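Local coordinates for translation initiation inhibitor (Streptococcus pyogenes, PDB 2EWC), which is of unknown function but belongs to the highly conserved YjgF family, some of whose members have been proposed to inhibit translation initiation, at residues T16-V19 with F24-L27; Q36-Q41 with V73-V78; E48-L53 with L58-V63; T99-H104 with Q108-Q113. All blocks are in the same frame, centred on the assembly; numbering follows the deposited sequence. Where two conformers were deposited one is given.

Contact 1 (T16-V19 with F24-L27); sequences TGLV and FYYL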
loop_
_atom_site.group_PDB
_atom_site.type_symbol
_atom_site.label_atom_id
_atom_site.label_comp_id
_atom_site.label_asym_id
_atom_site.label_seq_id
_atom_site.Cartn_x
_atom_site.Cartn_y
_atom_site.Cartn_z
ATOM N N THR B 16 -31.692 23.345 29.220
ATOM C CA THR B 16 -30.980 23.519 30.471
ATOM C C THR B 16 -29.501 23.761 30.168
ATOM O O THR B 16 -28.877 22.994 29.398
ATOM C CB THR B 16 -31.144 22.268 31.367
ATOM O OG1 THR B 16 -32.529 22.122 31.723
ATOM C CG2 THR B 16 -30.303 22.376 32.618
ATOM N N GLY B 17 -28.940 24.817 30.761
ATOM C CA GLY B 17 -27.564 25.222 30.475
ATOM C C GLY B 17 -26.566 24.152 30.883
ATOM O O GLY B 17 -25.602 23.891 30.174
ATOM N N LEU B 18 -26.803 23.537 32.034
ATOM C CA LEU B 18 -25.951 22.471 32.520
ATOM C C LEU B 18 -26.807 21.459 33.287
ATOM O O LEU B 18 -27.496 21.825 34.259
ATOM C CB LEU B 18 -24.878 23.027 33.468
ATOM C CG LEU B 18 -23.986 21.947 34.088
ATOM C CD1 LEU B 18 -22.950 21.499 33.076
ATOM C CD2 LEU B 18 -23.318 22.414 35.360
ATOM N N VAL B 19 -26.742 20.197 32.875
ATOM C CA VAL B 19 -27.482 19.134 33.530
ATOM C C VAL B 19 -26.470 18.283 34.266
ATOM O O VAL B 19 -25.480 17.857 33.676
ATOM C CB VAL B 19 -28.246 18.258 32.543
ATOM C CG1 VAL B 19 -28.995 17.142 33.284
ATOM C CG2 VAL B 19 -29.212 19.073 31.713
ATOM N N PHE B 24 -21.482 13.037 35.915
ATOM C CA PHE B 24 -21.356 13.685 34.596
ATOM C C PHE B 24 -22.191 14.938 34.451
ATOM O O PHE B 24 -23.263 15.047 35.044
ATOM C CB PHE B 24 -21.657 12.690 33.489
ATOM C CG PHE B 24 -20.582 11.643 33.337
ATOM C CD1 PHE B 24 -19.511 11.847 32.470
ATOM C CD2 PHE B 24 -20.595 10.496 34.127
ATOM C CE1 PHE B 24 -18.495 10.892 32.352
ATOM C CE2 PHE B 24 -19.578 9.543 34.022
ATOM C CZ PHE B 24 -18.533 9.740 33.125
ATOM N N TYR B 25 -21.654 15.908 33.702
ATOM C CA TYR B 25 -22.280 17.205 33.557
ATOM C C TYR B 25 -22.392 17.511 32.088
ATOM O O TYR B 25 -21.389 17.461 31.377
ATOM C CB TYR B 25 -21.463 18.277 34.262
ATOM C CG TYR B 25 -21.343 18.040 35.742
ATOM C CD1 TYR B 25 -22.150 18.729 36.629
ATOM C CD2 TYR B 25 -20.450 17.089 36.251
ATOM C CE1 TYR B 25 -22.061 18.501 37.999
ATOM C CE2 TYR B 25 -20.357 16.852 37.622
ATOM C CZ TYR B 25 -21.170 17.566 38.480
ATOM O OH TYR B 25 -21.096 17.358 39.827
ATOM N N TYR B 26 -23.605 17.806 31.634
ATOM C CA TYR B 26 -23.871 18.038 30.213
ATOM C C TYR B 26 -24.153 19.515 29.960
ATOM O O TYR B 26 -25.103 20.075 30.493
ATOM C CB TYR B 26 -25.050 17.185 29.741
ATOM C CG TYR B 26 -24.719 15.732 29.817
ATOM C CD1 TYR B 26 -24.271 15.052 28.687
ATOM C CD2 TYR B 26 -24.791 15.041 31.034
ATOM C CE1 TYR B 26 -23.910 13.730 28.758
ATOM C CE2 TYR B 26 -24.439 13.715 31.103
ATOM C CZ TYR B 26 -24.008 13.064 29.960
ATOM O OH TYR B 26 -23.635 11.745 30.009
ATOM N N LEU B 27 -23.313 20.126 29.138
ATOM C CA LEU B 27 -23.451 21.539 28.781
ATOM C C LEU B 27 -24.275 21.721 27.515
ATOM O O LEU B 27 -23.995 21.103 26.479
ATOM C CB LEU B 27 -22.071 22.171 28.601
ATOM C CG LEU B 27 -21.234 22.342 29.885
ATOM C CD1 LEU B 27 -19.793 21.815 29.715
ATOM C CD2 LEU B 27 -21.229 23.781 30.262
#
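Leu18 and Val19 pair with Leu27 and Tyr26 in the antiparallel hairpin of strands 15-21 and 24-30. Val19 and Tyr26 are the hydrogen-bonded pair: Tyr26 N gives to Val19 O at 2.8 Å, nearly straight at 169°, and Val19 N returns a bond of 2.9 Å to Tyr26 O. Leu18 and Leu27 form the adjoining non-hydrogen-bonded pair. The Leu18 side chain starts with CB 4.2 Å from Tyr26 O. With CG anti to the backbone N (chi1 177°), its branches are swung over the neighbouring strand. CD1 lodges between Tyr25 CB and Leu27 CG, 3.7 Å from each, while CD2 reaches Tyr25 CD1 at 4.1 Å. A branched, flexible leucine suits this place, since its two methyls can serve two partners. On the other face Val19 CB lies 4.4 Å from Tyr26 CB, and Val19 O sits at the edge of the tyrosine ring, in its plane. Gly17 and Leu18 together oppose Tyr7 of strand 5-10, a classic beta bulge. Leu27 is covered by helix 38-54 through Met49 and Leu53, whereas Val19 and Tyr26 pack on Val64 and Phe24 of a neighbouring subunit, and strand 112-119 borders strand 24-30.

Contact 2 (Q36-Q41 with V73-V78); sequences QDIESQ and VWNIPV
The start of helix 38-54 meets the start of helix 76-87 and the short 3-10 turn before it, Ile38 and Glu39 facing Asn75 and Val78. Ile38 and Asn75 reach toward each other from opposite directions, the CG1 branch of Ile38 coming against the Asn75 amide. This CG1, held anti to the backbone N (chi1 -176°), lies 3.8 Å from Asn75 ND2, and Ile38 CD1 stays near the same nitrogen at 4.0 Å. The other branch, CG2, stands 4.2 Å from Val78 CG1. Val78 CG1 also rests 3.8 Å from Glu39 CA, and the Val78 and Glu39 side chains cross at about a right angle; the short, beta-branched residue allows a close approach here. Helix 76-87 belongs to a beta-alpha-beta crossover between the parallel strands 63-70 and 93-98. Helix 38-54 opens with Asp37 as its N-cap: OD1 accepts from Ser40 N at 3.0 Å, nearly along its own C-O axis, and so occupies one of the N-H groups that a helix start leaves without a backbone partner. Gln41 NE2 turns back to Gln36 O at 2.8 Å and also donates to Gly109 O. Beyond the helices, Asn75 and Val78 pack on Gly106 and Pro107 of a neighbouring subunit.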
loop_
_atom_site.group_PDB
_atom_site.type_symbol
_atom_site.label_atom_id
_atom_site.label_comp_id
_atom_site.label_asym_id
_atom_site.label_seq_id
_atom_site.Cartn_x
_atom_site.Cartn_y
_atom_site.Cartn_z
ATOM N N GLN B 36 -19.057 39.656 17.179
ATOM C CA GLN B 36 -17.628 39.935 17.131
ATOM C C GLN B 36 -16.928 38.931 16.208
ATOM O O GLN B 36 -17.591 38.065 15.618
ATOM C CB GLN B 36 -17.032 39.971 18.543
ATOM C CG GLN B 36 -17.653 41.062 19.407
ATOM C CD GLN B 36 -17.160 41.040 20.855
ATOM O OE1 GLN B 36 -15.990 40.752 21.126
ATOM N NE2 GLN B 36 -18.057 41.358 21.792
ATOM N N ASP B 37 -15.609 39.056 16.068
ATOM C CA ASP B 37 -14.848 38.205 15.137
ATOM C C ASP B 37 -14.664 36.759 15.636
ATOM O O ASP B 37 -14.861 36.478 16.807
ATOM C CB ASP B 37 -13.503 38.864 14.754
ATOM C CG ASP B 37 -12.531 38.987 15.931
ATOM O OD1 ASP B 37 -12.653 38.279 16.951
ATOM O OD2 ASP B 37 -11.596 39.803 15.829
ATOM N N ILE B 38 -14.277 35.845 14.747
ATOM C CA ILE B 38 -14.192 34.431 15.139
ATOM C C ILE B 38 -13.437 34.189 16.459
ATOM O O ILE B 38 -13.948 33.492 17.305
ATOM C CB ILE B 38 -13.665 33.493 14.007
ATOM C CG1 ILE B 38 -13.695 32.032 14.469
ATOM C CG2 ILE B 38 -12.252 33.954 13.490
ATOM C CD1 ILE B 38 -15.125 31.449 14.716
ATOM N N GLU B 39 -12.247 34.773 16.630
ATOM C CA GLU B 39 -11.456 34.526 17.842
ATOM C C GLU B 39 -12.239 34.947 19.089
ATOM O O GLU B 39 -12.263 34.221 20.088
ATOM C CB GLU B 39 -10.092 35.231 17.778
ATOM C CG GLU B 39 -9.079 34.760 18.821
ATOM C CD GLU B 39 -7.767 35.551 18.751
ATOM O OE1 GLU B 39 -7.446 36.262 19.732
ATOM O OE2 GLU B 39 -7.069 35.494 17.697
ATOM N N SER B 40 -12.890 36.109 19.012
ATOM C CA SER B 40 -13.677 36.644 20.125
ATOM C C SER B 40 -14.909 35.799 20.446
ATOM O O SER B 40 -15.299 35.693 21.610
ATOM C CB SER B 40 -14.097 38.087 19.853
ATOM O OG SER B 40 -12.978 38.893 19.524
ATOM N N GLN B 41 -15.523 35.204 19.422
ATOM C CA GLN B 41 -16.719 34.366 19.638
ATOM C C GLN B 41 -16.322 33.046 20.238
ATOM O O GLN B 41 -17.074 32.477 21.008
ATOM C CB GLN B 41 -17.532 34.158 18.357
ATOM C CG GLN B 41 -18.196 35.420 17.895
ATOM C CD GLN B 41 -19.275 35.177 16.883
ATOM O OE1 GLN B 41 -19.819 34.079 16.780
ATOM N NE2 GLN B 41 -19.603 36.211 16.124
ATOM N N VAL B 73 -15.679 25.728 9.168
ATOM C CA VAL B 73 -14.856 24.773 9.906
ATOM C C VAL B 73 -13.342 25.004 9.704
ATOM O O VAL B 73 -12.528 24.576 10.521
ATOM C CB VAL B 73 -15.263 23.307 9.579
ATOM C CG1 VAL B 73 -14.792 22.889 8.180
ATOM C CG2 VAL B 73 -14.757 22.353 10.658
ATOM N N TRP B 74 -12.963 25.692 8.627
ATOM C CA TRP B 74 -11.544 26.066 8.428
ATOM C C TRP B 74 -10.967 27.030 9.495
ATOM O O TRP B 74 -9.766 27.339 9.485
ATOM C CB TRP B 74 -11.320 26.617 7.032
ATOM C CG TRP B 74 -11.528 25.600 5.941
ATOM C CD1 TRP B 74 -12.692 25.362 5.253
ATOM C CD2 TRP B 74 -10.550 24.707 5.401
ATOM N NE1 TRP B 74 -12.493 24.361 4.319
ATOM C CE2 TRP B 74 -11.184 23.952 4.387
ATOM C CE3 TRP B 74 -9.192 24.466 5.678
ATOM C CZ2 TRP B 74 -10.508 22.968 3.647
ATOM C CZ3 TRP B 74 -8.521 23.508 4.945
ATOM C CH2 TRP B 74 -9.187 22.767 3.934
ATOM N N ASN B 75 -11.833 27.503 10.391
ATOM C CA ASN B 75 -11.422 28.253 11.577
ATOM C C ASN B 75 -10.924 27.369 12.746
ATOM O O ASN B 75 -10.577 27.890 13.802
ATOM C CB ASN B 75 -12.581 29.117 12.069
ATOM C CG ASN B 75 -12.789 30.353 11.227
ATOM O OD1 ASN B 75 -11.835 31.024 10.812
ATOM N ND2 ASN B 75 -14.049 30.679 10.980
ATOM N N ILE B 76 -10.906 26.052 12.576
ATOM C CA ILE B 76 -10.325 25.155 13.598
ATOM C C ILE B 76 -8.964 25.637 14.160
ATOM O O ILE B 76 -8.795 25.621 15.364
ATOM C CB ILE B 76 -10.232 23.687 13.114
ATOM C CG1 ILE B 76 -11.595 22.986 13.224
ATOM C CG2 ILE B 76 -9.231 22.854 13.952
ATOM C CD1 ILE B 76 -11.638 21.727 12.398
ATOM N N PRO B 77 -7.996 26.052 13.302
ATOM C CA PRO B 77 -6.730 26.565 13.879
ATOM C C PRO B 77 -6.890 27.796 14.797
ATOM O O PRO B 77 -6.098 27.978 15.726
ATOM C CB PRO B 77 -5.870 26.941 12.650
ATOM C CG PRO B 77 -6.489 26.261 11.478
ATOM C CD PRO B 77 -7.970 26.039 11.825
ATOM N N VAL B 78 -7.888 28.641 14.540
ATOM C CA VAL B 78 -8.162 29.770 15.436
ATOM C C VAL B 78 -8.580 29.188 16.780
ATOM O O VAL B 78 -8.084 29.616 17.807
ATOM C CB VAL B 78 -9.265 30.718 14.894
ATOM C CG1 VAL B 78 -9.514 31.894 15.872
ATOM C CG2 VAL B 78 -8.905 31.235 13.470
#

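Contact 3 (E48-L53 with L58-V63); sequences EMERRL and LTLDAV
Apolar packing between Leu53, selenomethionine 49 (Met49), Leu60 and Val63 carries most of this contact. Leu53 CD1 presses on Val63 CG2 at 3.4 Å, closer than methyl groups usually come, with the two side chains crossing at about a right angle. The Met49 chain is extended to SE and then bends (chi3 57°), bringing CE to only 3.2 Å from Leu60 CD2; so short a distance leaves the exact place of that methyl doubtful. Met49 and Leu60 also share Phe87 of helix 76-87 as a hydrophobic neighbour. Leu60 lies across Glu50 as well, its CG 3.7 Å from Glu50 CG, so that the aliphatic part of the acid serves as packing surface.

The segments belong to the helix-loop-strand connection in which helix 38-54 ends and the chain returns, through a short 3-10 turn at 60-62, to enter strand 63-70. One direct backbone bond closes the return: Leu58 N gives to Leu53 O at 2.9 Å, arriving from above the carbonyl plane. Two waters add bridges. One donates to both Glu50 O and Leu58 O; the other donates to Glu50 OE2 at 2.8 Å and accepts from Leu60 N.

Charged groups lie along the helix. Glu50 OE1 is paired with Arg86, and Arg51 NH2 meets Glu48 OE2 at 3.0 Å, in the guanidinium plane. Both Arg51 and Arg52 also reach Asp8.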
loop_
_atom_site.group_PDB
_atom_site.type_symbol
_atom_site.label_atom_id
_atom_site.label_comp_id
_atom_site.label_asym_id
_atom_site.label_seq_id
_atom_site.Cartn_x
_atom_site.Cartn_y
_atom_site.Cartn_z
ATOM N N GLU B 48 -18.669 31.313 28.516
ATOM C CA GLU B 48 -19.951 30.733 28.949
ATOM C C GLU B 48 -19.755 29.331 29.528
ATOM O O GLU B 48 -20.334 29.009 30.578
ATOM C CB GLU B 48 -21.016 30.686 27.843
ATOM C CG GLU B 48 -22.223 31.662 28.031
ATOM C CD GLU B 48 -23.604 31.082 27.573
ATOM O OE1 GLU B 48 -23.748 30.489 26.443
ATOM O OE2 GLU B 48 -24.574 31.262 28.346
HETATM N N MSE B 49 -18.938 28.512 28.849
HETATM C CA MSE B 49 -18.633 27.157 29.305
HETATM C C MSE B 49 -18.063 27.193 30.738
HETATM O O MSE B 49 -18.523 26.438 31.604
HETATM C CB MSE B 49 -17.682 26.439 28.337
HETATM C CG MSE B 49 -17.338 25.008 28.728
HETATM SE SE MSE B 49 -16.370 24.041 27.516
HETATM C CE MSE B 49 -14.928 25.043 27.314
ATOM N N GLU B 50 -17.085 28.080 30.975
ATOM C CA GLU B 50 -16.515 28.277 32.306
ATOM C C GLU B 50 -17.549 28.775 33.318
ATOM O O GLU B 50 -17.544 28.334 34.479
ATOM C CB GLU B 50 -15.333 29.258 32.272
ATOM C CG GLU B 50 -14.103 28.707 31.575
ATOM C CD GLU B 50 -12.879 29.585 31.737
ATOM O OE1 GLU B 50 -12.955 30.808 31.433
ATOM O OE2 GLU B 50 -11.830 29.044 32.178
ATOM N N ARG B 51 -18.389 29.723 32.893
ATOM C CA ARG B 51 -19.446 30.260 33.747
ATOM C C ARG B 51 -20.343 29.132 34.207
ATOM O O ARG B 51 -20.650 29.029 35.380
ATOM C CB ARG B 51 -20.304 31.306 33.019
ATOM C CG ARG B 51 -21.414 31.898 33.915
ATOM C CD ARG B 51 -22.335 32.900 33.210
ATOM N NE ARG B 51 -23.142 32.254 32.185
ATOM C CZ ARG B 51 -24.280 31.591 32.391
ATOM N NH1 ARG B 51 -24.802 31.479 33.607
ATOM N NH2 ARG B 51 -24.904 31.025 31.349
ATOM N N ARG B 52 -20.773 28.289 33.274
ATOM C CA ARG B 52 -21.711 27.230 33.623
ATOM C C ARG B 52 -21.050 26.190 34.519
ATOM O O ARG B 52 -21.638 25.768 35.496
ATOM C CB ARG B 52 -22.323 26.607 32.374
ATOM C CG ARG B 52 -23.517 27.397 31.834
ATOM C CD ARG B 52 -23.747 27.049 30.363
ATOM N NE ARG B 52 -24.972 27.645 29.829
ATOM C CZ ARG B 52 -25.349 27.576 28.549
ATOM N NH1 ARG B 52 -24.589 26.952 27.645
ATOM N NH2 ARG B 52 -26.498 28.143 28.169
ATOM N N LEU B 53 -19.822 25.817 34.191
ATOM C CA LEU B 53 -19.056 24.886 34.986
ATOM C C LEU B 53 -18.824 25.389 36.423
ATOM O O LEU B 53 -18.802 24.587 37.371
ATOM C CB LEU B 53 -17.722 24.561 34.291
ATOM C CG LEU B 53 -17.792 23.692 33.033
ATOM C CD1 LEU B 53 -16.431 23.642 32.348
ATOM C CD2 LEU B 53 -18.271 22.288 33.389
ATOM N N LEU B 58 -16.725 23.518 39.152
ATOM C CA LEU B 58 -15.794 22.886 38.229
ATOM C C LEU B 58 -15.098 23.912 37.350
ATOM O O LEU B 58 -15.439 25.093 37.331
ATOM C CB LEU B 58 -16.480 21.809 37.375
ATOM C CG LEU B 58 -17.067 20.603 38.122
ATOM C CD1 LEU B 58 -17.801 19.716 37.155
ATOM C CD2 LEU B 58 -15.970 19.829 38.889
ATOM N N THR B 59 -14.144 23.399 36.590
ATOM C CA THR B 59 -13.174 24.153 35.853
ATOM C C THR B 59 -13.018 23.383 34.511
ATOM O O THR B 59 -13.421 22.204 34.403
ATOM C CB THR B 59 -11.907 24.134 36.737
ATOM O OG1 THR B 59 -11.530 25.465 37.150
ATOM C CG2 THR B 59 -10.767 23.376 36.130
ATOM N N LEU B 60 -12.462 24.042 33.494
ATOM C CA LEU B 60 -12.138 23.410 32.202
ATOM C C LEU B 60 -11.309 22.122 32.313
ATOM O O LEU B 60 -11.355 21.286 31.398
ATOM C CB LEU B 60 -11.386 24.387 31.291
ATOM C CG LEU B 60 -12.124 25.649 30.817
ATOM C CD1 LEU B 60 -11.250 26.490 29.934
ATOM C CD2 LEU B 60 -13.396 25.301 30.121
ATOM N N ASP B 61 -10.541 21.979 33.405
ATOM C CA ASP B 61 -9.817 20.737 33.699
ATOM C C ASP B 61 -10.806 19.547 33.849
ATOM O O ASP B 61 -10.404 18.403 33.681
ATOM C CB ASP B 61 -8.971 20.854 34.978
ATOM C CG ASP B 61 -7.552 21.470 34.756
ATOM O OD1 ASP B 61 -7.238 22.105 33.703
ATOM O OD2 ASP B 61 -6.739 21.329 35.704
ATOM N N ALA B 62 -12.077 19.815 34.170
ATOM C CA ALA B 62 -13.081 18.740 34.287
ATOM C C ALA B 62 -13.703 18.362 32.957
ATOM O O ALA B 62 -14.417 17.370 32.877
ATOM C CB ALA B 62 -14.168 19.125 35.267
ATOM N N VAL B 63 -13.440 19.127 31.899
ATOM C CA VAL B 63 -14.119 18.841 30.634
ATOM C C VAL B 63 -13.503 17.647 29.896
ATOM O O VAL B 63 -12.306 17.626 29.625
ATOM C CB VAL B 63 -14.194 20.075 29.729
ATOM C CG1 VAL B 63 -14.941 19.723 28.406
ATOM C CG2 VAL B 63 -14.931 21.187 30.448
HETATM O O HOH W 1 -15.225 27.243 35.497
HETATM O O HOH W 2 -11.306 26.898 33.848
#

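Contact 4 (T99-H104 with Q108-Q113); sequences TEFAHH and QGLLFQ
The backbones of His104 and Gly109 come within 5.3 Å of each other at their CA atoms, and the loop is closed by one bond, Leu110 N to His104 O at 3.1 Å, which arrives almost in line with the carbonyl. Gly109, having no side chain, leaves room for that same His104 O, 3.3 Å from its CA.

Phe101 and Leu110 make the apolar centre. Leu110 CG is turned anti to the backbone N (chi1 171°), which carries the branched end over one face of the Phe101 ring. CD2 makes an off-centre CH-pi contact with this ring, 4.2 Å from its centroid, and lies 3.7 Å from Phe101 CG. The flat, greasy ring suits the spot because its other atoms also find partners: Phe101 CE1 is 3.7 Å from Gln113 CD, and the Gln113 amide runs alongside in the opposite direction, its plane 41° from that of the ring.

These residues form the connection from strand 93-98 into the start of strand 112-119, where Leu111 and Phe112 pack on helix 38-54. Arg71 bonds Leu110 O and His103 O, and Gln41 of helix 38-54 bonds Leu111 N and Gly109 O. In the conformer given, the His103 ring turns its edge to Leu110, His103 CD2 being 3.3 Å from Leu110 N. His104 brings NE2 to 3.4 Å from Gln108 O, and its ring also packs on Trp74 of a neighbouring subunit. Thr99 OG1 donates to Glu100 O and has Gln98 N of another subunit as a further partner.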
loop_
_atom_site.group_PDB
_atom_site.type_symbol
_atom_site.label_atom_id
_atom_site.label_comp_id
_atom_site.label_asym_id
_atom_site.label_seq_id
_atom_site.Cartn_x
_atom_site.Cartn_y
_atom_site.Cartn_z
ATOM N N THR B 99 -21.767 23.838 10.376
ATOM C CA THR B 99 -23.224 23.857 10.295
ATOM C C THR B 99 -23.725 25.293 10.096
ATOM O O THR B 99 -23.072 26.274 10.492
ATOM C CB THR B 99 -23.868 23.185 11.547
ATOM O OG1 THR B 99 -25.309 23.233 11.459
ATOM C CG2 THR B 99 -23.400 23.901 12.833
ATOM N N GLU B 100 -24.888 25.420 9.486
ATOM C CA GLU B 100 -25.603 26.674 9.516
ATOM C C GLU B 100 -26.156 26.798 10.920
ATOM O O GLU B 100 -26.245 25.801 11.642
ATOM C CB GLU B 100 -26.748 26.675 8.501
ATOM C CG GLU B 100 -26.256 26.610 7.059
ATOM C CD GLU B 100 -25.347 27.788 6.714
ATOM O OE1 GLU B 100 -25.654 28.933 7.121
ATOM O OE2 GLU B 100 -24.313 27.564 6.052
ATOM N N PHE B 101 -26.524 28.017 11.284
ATOM C CA PHE B 101 -27.152 28.314 12.553
ATOM C C PHE B 101 -28.485 28.994 12.268
ATOM O O PHE B 101 -28.635 29.651 11.229
ATOM C CB PHE B 101 -26.265 29.268 13.367
ATOM C CG PHE B 101 -24.936 28.664 13.795
ATOM C CD1 PHE B 101 -24.891 27.604 14.673
ATOM C CD2 PHE B 101 -23.740 29.152 13.290
ATOM C CE1 PHE B 101 -23.679 27.037 15.062
ATOM C CE2 PHE B 101 -22.521 28.617 13.700
ATOM C CZ PHE B 101 -22.491 27.551 14.578
ATOM N N ALA B 102 -29.438 28.863 13.193
ATOM C CA ALA B 102 -30.708 29.608 13.111
ATOM C C ALA B 102 -30.511 31.074 13.523
ATOM O O ALA B 102 -31.304 31.629 14.275
ATOM C CB ALA B 102 -31.805 28.932 13.966
ATOM N N HIS B 103 -29.431 31.686 13.033
ATOM C CA HIS B 103 -29.122 33.098 13.259
ATOM C C HIS B 103 -28.281 33.549 12.072
ATOM O O HIS B 103 -27.518 32.759 11.513
ATOM C CB HIS B 103 -28.380 33.313 14.595
ATOM C CG HIS B 103 -27.848 34.707 14.787
ATOM N ND1 HIS B 103 -28.508 35.667 15.526
ATOM C CD2 HIS B 103 -26.708 35.294 14.348
ATOM C CE1 HIS B 103 -27.798 36.784 15.525
ATOM N NE2 HIS B 103 -26.705 36.585 14.810
ATOM N N HIS B 104 -28.440 34.808 11.671
ATOM C CA HIS B 104 -27.757 35.338 10.472
ATOM C C HIS B 104 -26.227 35.170 10.567
ATOM O O HIS B 104 -25.670 35.164 11.672
ATOM C CB HIS B 104 -28.183 36.804 10.156
ATOM C CG HIS B 104 -27.642 37.842 11.099
ATOM N ND1 HIS B 104 -28.378 38.356 12.149
ATOM C CD2 HIS B 104 -26.458 38.509 11.115
ATOM C CE1 HIS B 104 -27.662 39.270 12.785
ATOM N NE2 HIS B 104 -26.492 39.379 12.181
ATOM N N GLN B 108 -21.337 41.026 11.985
ATOM C CA GLN B 108 -21.942 40.769 13.294
ATOM C C GLN B 108 -22.802 39.492 13.360
ATOM O O GLN B 108 -23.727 39.421 14.159
ATOM C CB GLN B 108 -22.746 41.989 13.773
ATOM C CG GLN B 108 -21.897 43.270 13.914
ATOM C CD GLN B 108 -21.833 44.067 12.615
ATOM O OE1 GLN B 108 -22.829 44.170 11.886
ATOM N NE2 GLN B 108 -20.661 44.639 12.319
ATOM N N GLY B 109 -22.529 38.492 12.522
ATOM C CA GLY B 109 -23.321 37.270 12.577
ATOM C C GLY B 109 -22.753 36.266 13.569
ATOM O O GLY B 109 -21.658 36.474 14.101
ATOM N N LEU B 110 -23.480 35.173 13.802
ATOM C CA LEU B 110 -23.025 34.121 14.707
ATOM C C LEU B 110 -22.098 33.179 13.961
ATOM O O LEU B 110 -22.467 32.691 12.883
ATOM C CB LEU B 110 -24.213 33.333 15.262
ATOM C CG LEU B 110 -23.928 32.048 16.060
ATOM C CD1 LEU B 110 -23.171 32.350 17.403
ATOM C CD2 LEU B 110 -25.253 31.325 16.334
ATOM N N LEU B 111 -20.911 32.919 14.517
ATOM C CA LEU B 111 -19.893 32.113 13.840
ATOM C C LEU B 111 -19.533 30.797 14.513
ATOM O O LEU B 111 -18.913 29.933 13.890
ATOM C CB LEU B 111 -18.599 32.939 13.637
ATOM C CG LEU B 111 -18.763 34.325 12.985
ATOM C CD1 LEU B 111 -17.501 35.214 13.123
ATOM C CD2 LEU B 111 -19.243 34.234 11.491
ATOM N N PHE B 112 -19.890 30.641 15.786
ATOM C CA PHE B 112 -19.320 29.564 16.587
ATOM C C PHE B 112 -20.165 29.236 17.817
ATOM O O PHE B 112 -20.706 30.138 18.466
ATOM C CB PHE B 112 -17.900 29.959 17.009
ATOM C CG PHE B 112 -17.198 28.921 17.832
ATOM C CD1 PHE B 112 -16.576 27.829 17.222
ATOM C CD2 PHE B 112 -17.180 29.022 19.218
ATOM C CE1 PHE B 112 -15.926 26.848 17.987
ATOM C CE2 PHE B 112 -16.544 28.048 19.998
ATOM C CZ PHE B 112 -15.899 26.961 19.368
ATOM N N GLN B 113 -20.291 27.945 18.111
ATOM C CA GLN B 113 -20.919 27.467 19.343
ATOM C C GLN B 113 -20.092 26.299 19.820
ATOM O O GLN B 113 -19.395 25.677 19.020
ATOM C CB GLN B 113 -22.344 26.981 19.115
ATOM C CG GLN B 113 -23.342 28.048 18.682
ATOM C CD GLN B 113 -24.763 27.491 18.591
ATOM O OE1 GLN B 113 -24.960 26.279 18.548
ATOM N NE2 GLN B 113 -25.760 28.383 18.535
#

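In the fold
Following the chain from its N terminus, contact 1 closes first, as the tight hairpin of strands 15-21 and 24-30. The chain then enters helix 38-54, where contact 2 opens. Contact 3 lies nested inside the long loop that contact 2 closes, joining the far end of that helix to the connection before strand 63-70; contact 2 finishes at the start of helix 76-87. Contact 4 follows in series, closing the loop into strand 112-119. Contacts 1 and 3 touch through Arg52 and Leu58. Contacts 2 and 4, with centres about 12 Å apart, meet through Gln41. Helix 38-54 is thus tied to the hairpin at one end and to the 99-113 loop at the other.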